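Local coordinates for transferrin (Manduca sexta, PDB 6WB6), which transports iron in insects, binding a single ferric ion per molecule together with carbonate, at residues R39-L43 with V54-D60; Q70-V74 with N324-P329; F372-R376 with L607-L611. All blocks are in the same frame, centred on the assembly; numbering follows the deposited sequence.

Contact 1: R39-L43 with V54-D60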
loop_
_atom_site.group_PDB
_atom_site.type_symbol
_atom_site.label_atom_id
_atom_site.label_comp_id
_atom_site.label_asym_id
_atom_site.label_seq_id
_atom_site.Cartn_x
_atom_site.Cartn_y
_atom_site.Cartn_z
ATOM N N ARG A 39 3.593 14.184 4.745
ATOM C CA ARG A 39 4.983 14.593 4.659
ATOM C C ARG A 39 5.352 15.059 3.249
ATOM O O ARG A 39 6.139 16.000 3.090
ATOM C CB ARG A 39 5.877 13.446 5.099
ATOM C CG ARG A 39 7.264 13.891 5.434
ATOM C CD ARG A 39 8.114 12.773 5.986
ATOM N NE ARG A 39 7.885 12.564 7.415
ATOM C CZ ARG A 39 8.384 11.545 8.106
ATOM N NH1 ARG A 39 9.135 10.609 7.508
ATOM N NH2 ARG A 39 8.117 11.444 9.389
ATOM N N VAL A 40 4.850 14.389 2.211
ATOM C CA VAL A 40 5.195 14.821 0.853
ATOM C C VAL A 40 4.820 16.288 0.658
ATOM O O VAL A 40 5.647 17.111 0.244
ATOM C CB VAL A 40 4.541 13.912 -0.205
ATOM C CG1 VAL A 40 4.785 14.460 -1.621
ATOM C CG2 VAL A 40 5.132 12.549 -0.123
ATOM N N GLU A 41 3.580 16.646 0.992
ATOM C CA GLU A 41 3.210 18.059 0.945
ATOM C C GLU A 41 4.109 18.920 1.833
ATOM O O GLU A 41 4.444 20.053 1.463
ATOM C CB GLU A 41 1.755 18.265 1.362
ATOM C CG GLU A 41 1.371 19.744 1.238
ATOM C CD GLU A 41 -0.118 20.009 1.255
ATOM O OE1 GLU A 41 -0.611 20.548 0.238
ATOM O OE2 GLU A 41 -0.777 19.680 2.271
ATOM N N CYS A 42 4.487 18.412 3.021
ATOM C CA CYS A 42 5.304 19.205 3.943
ATOM C C CYS A 42 6.561 19.708 3.263
ATOM O O CYS A 42 6.964 20.860 3.461
ATOM C CB CYS A 42 5.691 18.389 5.190
ATOM S SG CYS A 42 4.448 18.369 6.470
ATOM N N LEU A 43 7.206 18.855 2.460
ATOM C CA LEU A 43 8.433 19.274 1.789
ATOM C C LEU A 43 8.167 20.470 0.880
ATOM O O LEU A 43 9.000 21.380 0.785
ATOM C CB LEU A 43 9.048 18.107 1.004
ATOM C CG LEU A 43 9.442 16.904 1.880
ATOM C CD1 LEU A 43 9.758 15.682 1.025
ATOM C CD2 LEU A 43 10.602 17.221 2.848
ATOM N N VAL A 54 10.953 19.819 8.726
ATOM C CA VAL A 54 10.101 18.646 8.813
ATOM C C VAL A 54 10.987 17.413 8.967
ATOM O O VAL A 54 12.091 17.368 8.411
ATOM C CB VAL A 54 9.198 18.549 7.573
ATOM C CG1 VAL A 54 10.059 18.313 6.316
ATOM C CG2 VAL A 54 8.151 17.480 7.765
ATOM N N PRO A 55 10.561 16.415 9.732
ATOM C CA PRO A 55 11.306 15.155 9.790
ATOM C C PRO A 55 11.195 14.373 8.485
ATOM O O PRO A 55 10.150 14.351 7.836
ATOM C CB PRO A 55 10.630 14.410 10.950
ATOM C CG PRO A 55 9.236 14.978 10.964
ATOM C CD PRO A 55 9.424 16.419 10.672
ATOM N N VAL A 56 12.280 13.709 8.116
ATOM C CA VAL A 56 12.374 13.015 6.838
ATOM C C VAL A 56 13.094 11.686 7.036
ATOM O O VAL A 56 14.088 11.612 7.765
ATOM C CB VAL A 56 13.127 13.863 5.789
ATOM C CG1 VAL A 56 12.242 14.984 5.202
ATOM C CG2 VAL A 56 14.379 14.428 6.405
ATOM N N ASP A 57 12.599 10.642 6.374
ATOM C CA ASP A 57 13.435 9.497 6.077
ATOM C C ASP A 57 14.327 9.838 4.883
ATOM O O ASP A 57 14.052 10.790 4.153
ATOM C CB ASP A 57 12.584 8.265 5.765
ATOM C CG ASP A 57 11.633 7.882 6.900
ATOM O OD1 ASP A 57 11.970 8.031 8.102
ATOM O OD2 ASP A 57 10.538 7.397 6.576
ATOM N N PRO A 58 15.394 9.061 4.656
ATOM C CA PRO A 58 16.221 9.264 3.450
ATOM C C PRO A 58 15.416 9.250 2.150
ATOM O O PRO A 58 15.676 10.031 1.227
ATOM C CB PRO A 58 17.210 8.087 3.535
ATOM C CG PRO A 58 17.217 7.682 4.994
ATOM C CD PRO A 58 15.799 7.851 5.401
ATOM N N GLU A 59 14.428 8.371 2.066
ATOM C CA GLU A 59 13.517 8.378 0.933
ATOM C C GLU A 59 12.838 9.747 0.760
ATOM O O GLU A 59 12.582 10.178 -0.369
ATOM C CB GLU A 59 12.478 7.261 1.113
ATOM C CG GLU A 59 13.027 5.815 1.013
ATOM C CD GLU A 59 13.486 5.236 2.378
ATOM O OE1 GLU A 59 13.808 6.025 3.273
ATOM O OE2 GLU A 59 13.505 4.000 2.562
ATOM N N ASP A 60 12.519 10.435 1.867
ATOM C CA ASP A 60 11.871 11.744 1.775
ATOM C C ASP A 60 12.855 12.824 1.313
ATOM O O ASP A 60 12.491 13.722 0.542
ATOM C CB ASP A 60 11.245 12.114 3.130
ATOM C CG ASP A 60 10.221 11.093 3.619
ATOM O OD1 ASP A 60 9.350 10.643 2.835
ATOM O OD2 ASP A 60 10.302 10.718 4.804
HETATM O O HOH W 1 11.054 9.811 9.766
HETATM O O HOH W 2 9.051 7.707 8.783
#
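Helix 39-43 passes strand 54-56 with 9.1 Å between their axes and 120° between their N-to-C directions, Cys-42 facing Val-54. The apolar side is short: Val-54 divides its branches, CG2 against Cys-42 CB and CG1 against Leu-43 CD2, which also meets Val-56 CG1 at 3.6 Å. Cys-42 is tied by a disulfide to Cys-8. Arg-39 reaches across to the turn after the strand, CG anti to the backbone N (chi1 -163°) and the chain bent at chi3. There its guanidinium has the Pro-55 carbonyl over one face, while the edge is turned to two carboxylates. NH1 gives a salt-bridge hydrogen bond to Asp-60 OD2 (2.9 Å), nearly in the guanidinium plane and on the syn side of the carboxylate but tilted out of its plane; the two planes are almost perpendicular. On the anti side, from the opposite face, Asp-57 N holds the same oxygen at 2.8 Å, keeping Asp-60 toward the turn. Arg-39 NH1 to Asp-57 OD2 is a long salt bridge (3.6 Å); two waters also join them, one reaching OD2, the other, weakly held by NH1, OD1, which Gln-274 binds too. In the transferrin N-lobe, this strand-to-helix turn carries the aspartate predicted to bind iron, yet here Asp-57 lies about 12 Å from the ferric ion, in a salt-bridge network that Arg-376 of the C-lobe joins at both aspartates.

Contact 2: Q70-V74 with N324-P329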
loop_
_atom_site.group_PDB
_atom_site.type_symbol
_atom_site.label_atom_id
_atom_site.label_comp_id
_atom_site.label_asym_id
_atom_site.label_seq_id
_atom_site.Cartn_x
_atom_site.Cartn_y
_atom_site.Cartn_z
ATOM N N GLN A 70 14.983 23.414 -5.551
ATOM C CA GLN A 70 14.991 23.237 -4.103
ATOM C C GLN A 70 16.306 23.737 -3.508
ATOM O O GLN A 70 17.348 23.742 -4.158
ATOM C CB GLN A 70 14.727 21.770 -3.724
ATOM C CG GLN A 70 15.679 20.759 -4.318
ATOM C CD GLN A 70 17.019 20.710 -3.600
ATOM O OE1 GLN A 70 17.142 21.074 -2.420
ATOM N NE2 GLN A 70 18.041 20.277 -4.322
ATOM N N ASP A 71 16.231 24.227 -2.267
ATOM C CA ASP A 71 17.405 24.622 -1.504
ATOM C C ASP A 71 17.328 24.034 -0.090
ATOM O O ASP A 71 17.726 24.659 0.901
ATOM C CB ASP A 71 17.587 26.150 -1.516
ATOM C CG ASP A 71 16.475 26.918 -0.799
ATOM O OD1 ASP A 71 15.467 26.327 -0.378
ATOM O OD2 ASP A 71 16.623 28.157 -0.672
ATOM N N PHE A 72 16.832 22.797 0.001
ATOM C CA PHE A 72 16.763 22.070 1.261
ATOM C C PHE A 72 18.141 21.891 1.867
ATOM O O PHE A 72 19.165 21.948 1.182
ATOM C CB PHE A 72 16.148 20.689 1.069
ATOM C CG PHE A 72 14.713 20.715 0.709
ATOM C CD1 PHE A 72 13.768 21.048 1.650
ATOM C CD2 PHE A 72 14.299 20.367 -0.547
ATOM C CE1 PHE A 72 12.441 21.053 1.345
ATOM C CE2 PHE A 72 12.966 20.388 -0.869
ATOM C CZ PHE A 72 12.030 20.730 0.090
ATOM N N VAL A 73 18.156 21.637 3.171
ATOM C CA VAL A 73 19.383 21.296 3.877
ATOM C C VAL A 73 19.024 20.289 4.952
ATOM O O VAL A 73 18.112 20.525 5.747
ATOM C CB VAL A 73 20.055 22.534 4.503
ATOM C CG1 VAL A 73 19.107 23.222 5.497
ATOM C CG2 VAL A 73 21.338 22.138 5.197
ATOM N N VAL A 74 19.698 19.147 4.948
ATOM C CA VAL A 74 19.599 18.215 6.066
ATOM C C VAL A 74 20.510 18.734 7.167
ATOM O O VAL A 74 21.728 18.625 7.066
ATOM C CB VAL A 74 19.971 16.788 5.658
ATOM C CG1 VAL A 74 20.003 15.886 6.894
ATOM C CG2 VAL A 74 18.956 16.274 4.618
ATOM N N ASN A 324 24.954 17.702 12.481
ATOM C CA ASN A 324 25.902 17.360 11.442
ATOM C C ASN A 324 26.446 18.638 10.835
ATOM O O ASN A 324 26.044 19.747 11.183
ATOM C CB ASN A 324 25.251 16.476 10.373
ATOM C CG ASN A 324 23.824 16.892 10.072
ATOM O OD1 ASN A 324 23.037 17.109 10.991
ATOM N ND2 ASN A 324 23.483 17.006 8.786
ATOM N N ILE A 325 27.382 18.464 9.922
ATOM C CA ILE A 325 27.810 19.556 9.063
ATOM C C ILE A 325 26.680 19.680 8.045
ATOM O O ILE A 325 26.539 18.807 7.179
ATOM C CB ILE A 325 29.190 19.272 8.441
ATOM C CG1 ILE A 325 30.225 19.035 9.558
ATOM C CG2 ILE A 325 29.629 20.423 7.562
ATOM C CD1 ILE A 325 31.559 18.488 9.083
ATOM N N PRO A 326 25.804 20.708 8.152
ATOM C CA PRO A 326 24.630 20.766 7.270
ATOM C C PRO A 326 24.986 20.369 5.849
ATOM O O PRO A 326 26.058 20.727 5.354
ATOM C CB PRO A 326 24.195 22.233 7.362
ATOM C CG PRO A 326 24.650 22.669 8.710
ATOM C CD PRO A 326 25.934 21.931 8.968
ATOM N N ILE A 327 24.107 19.627 5.190
ATOM C CA ILE A 327 24.439 19.023 3.902
ATOM C C ILE A 327 23.191 18.972 3.048
ATOM O O ILE A 327 22.096 18.697 3.545
ATOM C CB ILE A 327 25.030 17.613 4.090
ATOM C CG1 ILE A 327 25.388 16.983 2.742
ATOM C CG2 ILE A 327 24.044 16.735 4.853
ATOM C CD1 ILE A 327 26.315 15.792 2.876
ATOM N N LYS A 328 23.357 19.231 1.759
ATOM C CA LYS A 328 22.237 19.076 0.845
ATOM C C LYS A 328 21.751 17.628 0.882
ATOM O O LYS A 328 22.524 16.722 1.192
ATOM C CB LYS A 328 22.645 19.448 -0.578
ATOM C CG LYS A 328 23.078 20.911 -0.759
ATOM C CD LYS A 328 21.876 21.854 -0.733
ATOM C CE LYS A 328 20.975 21.708 -1.972
ATOM N NZ LYS A 328 19.536 21.452 -1.588
ATOM N N PRO A 329 20.478 17.384 0.580
ATOM C CA PRO A 329 19.965 16.017 0.747
ATOM C C PRO A 329 20.628 15.024 -0.183
ATOM O O PRO A 329 21.001 13.926 0.251
ATOM C CB PRO A 329 18.456 16.160 0.478
ATOM C CG PRO A 329 18.325 17.487 -0.262
ATOM C CD PRO A 329 19.418 18.343 0.237
#
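Val-74 and Ile-327 form the apolar centre, CB of the valine 4.2 Å from CG2 of the isoleucine. They are a hydrogen-bonded antiparallel pair in the four-stranded sheet of the N-lobe, where 320-327 is an outermost strand beside 72-79. The short segments run nearly opposite, their N-to-C directions 160° apart. Val-74 CG2, beside its own backbone N, also meets Pro-329, the first residue of the next helix, and the ring of that proline packs on Phe-72 CB. Met-61 of helix 58-65 covers Val-74 and Pro-329, while the Phe-72 ring leads away to helix 39-47. Farther out, Val-73 and Pro-326 lie side by side and point the same way, with CG2 of the valine 3.6 Å from CB of the proline.

Two backbone bonds pin the central pair: Val-74 N to Ile-327 O at 2.8 Å, and Ile-327 N to Val-74 O at 3.2 Å. Val-74 O takes a second donor, Asn-324 ND2 at 2.9 Å; the two come from opposite faces of the carbonyl plane, so side chain and main chain of one strand grip a single oxygen of the other.

At the other end, the Lys-328 chain starts away from strand 72-74 but folds back through bends at chi2, chi3 and chi4. Its ammonium NZ bonds Phe-72 O at 2.8 Å. Gln-70 comes from the opposite direction, bent at chi2, with CG between its backbone N and carbonyl carbon (chi1 57°). Gln-70 OE1 accepts twice: from Phe-72 N at 3.0 Å, which holds the amide against its own turn, and from Lys-328 NZ at 2.6 Å, in the carbonyl plane on a lone pair, the C=O...N angle 116°.

Contact 3: F372-R376 with L607-L611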
loop_
_atom_site.group_PDB
_atom_site.type_symbol
_atom_site.label_atom_id
_atom_site.label_comp_id
_atom_site.label_asym_id
_atom_site.label_seq_id
_atom_site.Cartn_x
_atom_site.Cartn_y
_atom_site.Cartn_z
ATOM N N PHE A 372 6.439 9.821 -4.653
ATOM C CA PHE A 372 6.560 9.090 -3.404
ATOM C C PHE A 372 6.842 7.610 -3.672
ATOM O O PHE A 372 7.813 7.042 -3.149
ATOM C CB PHE A 372 5.286 9.266 -2.580
ATOM C CG PHE A 372 5.279 8.445 -1.338
ATOM C CD1 PHE A 372 6.033 8.829 -0.250
ATOM C CD2 PHE A 372 4.532 7.301 -1.259
ATOM C CE1 PHE A 372 6.054 8.060 0.895
ATOM C CE2 PHE A 372 4.557 6.527 -0.123
ATOM C CZ PHE A 372 5.312 6.916 0.956
ATOM N N ALA A 373 6.008 6.975 -4.503
ATOM C CA ALA A 373 6.188 5.556 -4.796
ATOM C C ALA A 373 7.599 5.274 -5.274
ATOM O O ALA A 373 8.230 4.305 -4.841
ATOM C CB ALA A 373 5.194 5.090 -5.843
ATOM N N PHE A 374 8.108 6.109 -6.183
ATOM C CA PHE A 374 9.447 5.879 -6.702
ATOM C C PHE A 374 10.483 5.977 -5.595
ATOM O O PHE A 374 11.362 5.125 -5.480
ATOM C CB PHE A 374 9.777 6.875 -7.795
ATOM C CG PHE A 374 11.117 6.667 -8.380
ATOM C CD1 PHE A 374 11.304 5.724 -9.363
ATOM C CD2 PHE A 374 12.190 7.421 -7.962
ATOM C CE1 PHE A 374 12.525 5.517 -9.922
ATOM C CE2 PHE A 374 13.433 7.223 -8.522
ATOM C CZ PHE A 374 13.595 6.267 -9.510
ATOM N N SER A 375 10.412 7.033 -4.783
ATOM C CA SER A 375 11.364 7.187 -3.695
ATOM C C SER A 375 11.287 6.034 -2.704
ATOM O O SER A 375 12.219 5.850 -1.921
ATOM C CB SER A 375 11.128 8.512 -2.960
ATOM O OG SER A 375 9.852 8.522 -2.361
ATOM N N ARG A 376 10.187 5.282 -2.697
ATOM C CA ARG A 376 9.983 4.186 -1.762
ATOM C C ARG A 376 10.186 2.820 -2.413
ATOM O O ARG A 376 9.646 1.821 -1.928
ATOM C CB ARG A 376 8.590 4.278 -1.164
ATOM C CG ARG A 376 8.393 5.481 -0.232
ATOM C CD ARG A 376 8.997 5.237 1.144
ATOM N NE ARG A 376 9.153 6.492 1.884
ATOM C CZ ARG A 376 9.440 6.572 3.181
ATOM N NH1 ARG A 376 9.592 5.471 3.902
ATOM N NH2 ARG A 376 9.554 7.762 3.760
ATOM N N LEU A 607 1.543 0.556 -2.927
ATOM C CA LEU A 607 1.205 1.811 -2.262
ATOM C C LEU A 607 0.187 1.595 -1.166
ATOM O O LEU A 607 0.395 2.015 -0.025
ATOM C CB LEU A 607 0.667 2.820 -3.275
ATOM C CG LEU A 607 1.770 3.513 -4.063
ATOM C CD1 LEU A 607 1.179 4.363 -5.216
ATOM C CD2 LEU A 607 2.589 4.355 -3.092
ATOM N N ALA A 608 -0.937 0.969 -1.504
ATOM C CA ALA A 608 -2.020 0.815 -0.545
ATOM C C ALA A 608 -1.536 0.097 0.698
ATOM O O ALA A 608 -1.938 0.423 1.818
ATOM C CB ALA A 608 -3.173 0.046 -1.182
ATOM N N GLN A 609 -0.654 -0.879 0.526
ATOM C CA GLN A 609 -0.261 -1.656 1.692
ATOM C C GLN A 609 0.842 -0.950 2.482
ATOM O O GLN A 609 0.808 -0.928 3.713
ATOM C CB GLN A 609 0.117 -3.057 1.250
ATOM C CG GLN A 609 1.562 -3.331 1.034
ATOM C CD GLN A 609 1.791 -4.807 0.724
ATOM O OE1 GLN A 609 0.850 -5.616 0.770
ATOM N NE2 GLN A 609 3.032 -5.161 0.386
ATOM N N MET A 610 1.765 -0.284 1.795
ATOM C CA MET A 610 2.754 0.539 2.476
ATOM C C MET A 610 2.116 1.689 3.256
ATOM O O MET A 610 2.629 2.092 4.305
ATOM C CB MET A 610 3.740 1.088 1.447
ATOM C CG MET A 610 4.818 1.959 2.051
ATOM S SD MET A 610 5.949 2.599 0.799
ATOM C CE MET A 610 4.743 3.439 -0.178
ATOM N N LEU A 611 1.029 2.261 2.749
ATOM C CA LEU A 611 0.454 3.462 3.343
ATOM C C LEU A 611 -0.729 3.185 4.249
ATOM O O LEU A 611 -1.306 4.127 4.807
ATOM C CB LEU A 611 0.029 4.428 2.246
ATOM C CG LEU A 611 1.204 5.009 1.478
ATOM C CD1 LEU A 611 0.620 5.769 0.274
ATOM C CD2 LEU A 611 2.040 5.932 2.374
#
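The buried ring of Phe-372 meets two leucines of helix 607-611 with its CD2-CE2 side. Leu-607 CD2 lies at the ring edge, near its plane, 4.0 Å from Phe-372 CD2; Leu-611 CD2 approaches Phe-372 CE2 obliquely at 3.6 Å. Leu-607 CD2 also touches Ala-373 CB (3.9 Å), so one methyl wedges between two successive residues of the facing helix. With CG turned opposite the backbone N (chi1 175°), the Phe-372 ring points across at the facing helix. Were this ring cut back to the methyl of an alanine, the two leucine methyls would probably face a gap and Met-610 would lose its aromatic neighbour. This is helix-to-helix packing in the C-lobe, between the end of helix 360-375 and residues 607-611 of the helix that begins at 597. The partly exposed side is looser and holds Met-610 and Arg-376. Met-610, extended through chi1 and chi2, brings SD within 3.7 Å of Arg-376 CB and 5.2 Å of the Phe-372 ring centroid, an oblique Met-aromatic contact. Arg-376 crosses the methionine at about a right angle, its CG over one face of the ring toward the rim, and carries its guanidinium on to Asp-60 and Asp-57 of the N-lobe.

How the contacts relate
Contacts 1 and 2 both build on the same N-lobe sheet, from opposite outer strands, with centres 13 Å apart; they touch where Phe-72 CZ packs 3.2 Å from Leu-43 O. Contact 3 belongs to the C-lobe but is joined to contact 1 across the lobe boundary: Arg-376 NH2 makes salt bridges to Asp-57 OD2 and Asp-60 OD1, both 3.0 Å. Asp-60 is thus bridged by both arginines, and Asp-57 by Arg-376 and, more loosely, by Arg-39. The Asp-57 and Arg-376 side chains are each about 12 Å from the ferric ion, whose protein ligands are Tyr-90 and Tyr-204, so this junction lies outside the first coordination shell of the metal. Contacts 2 and 3 do not touch, their nearest atoms being about 11 Å apart.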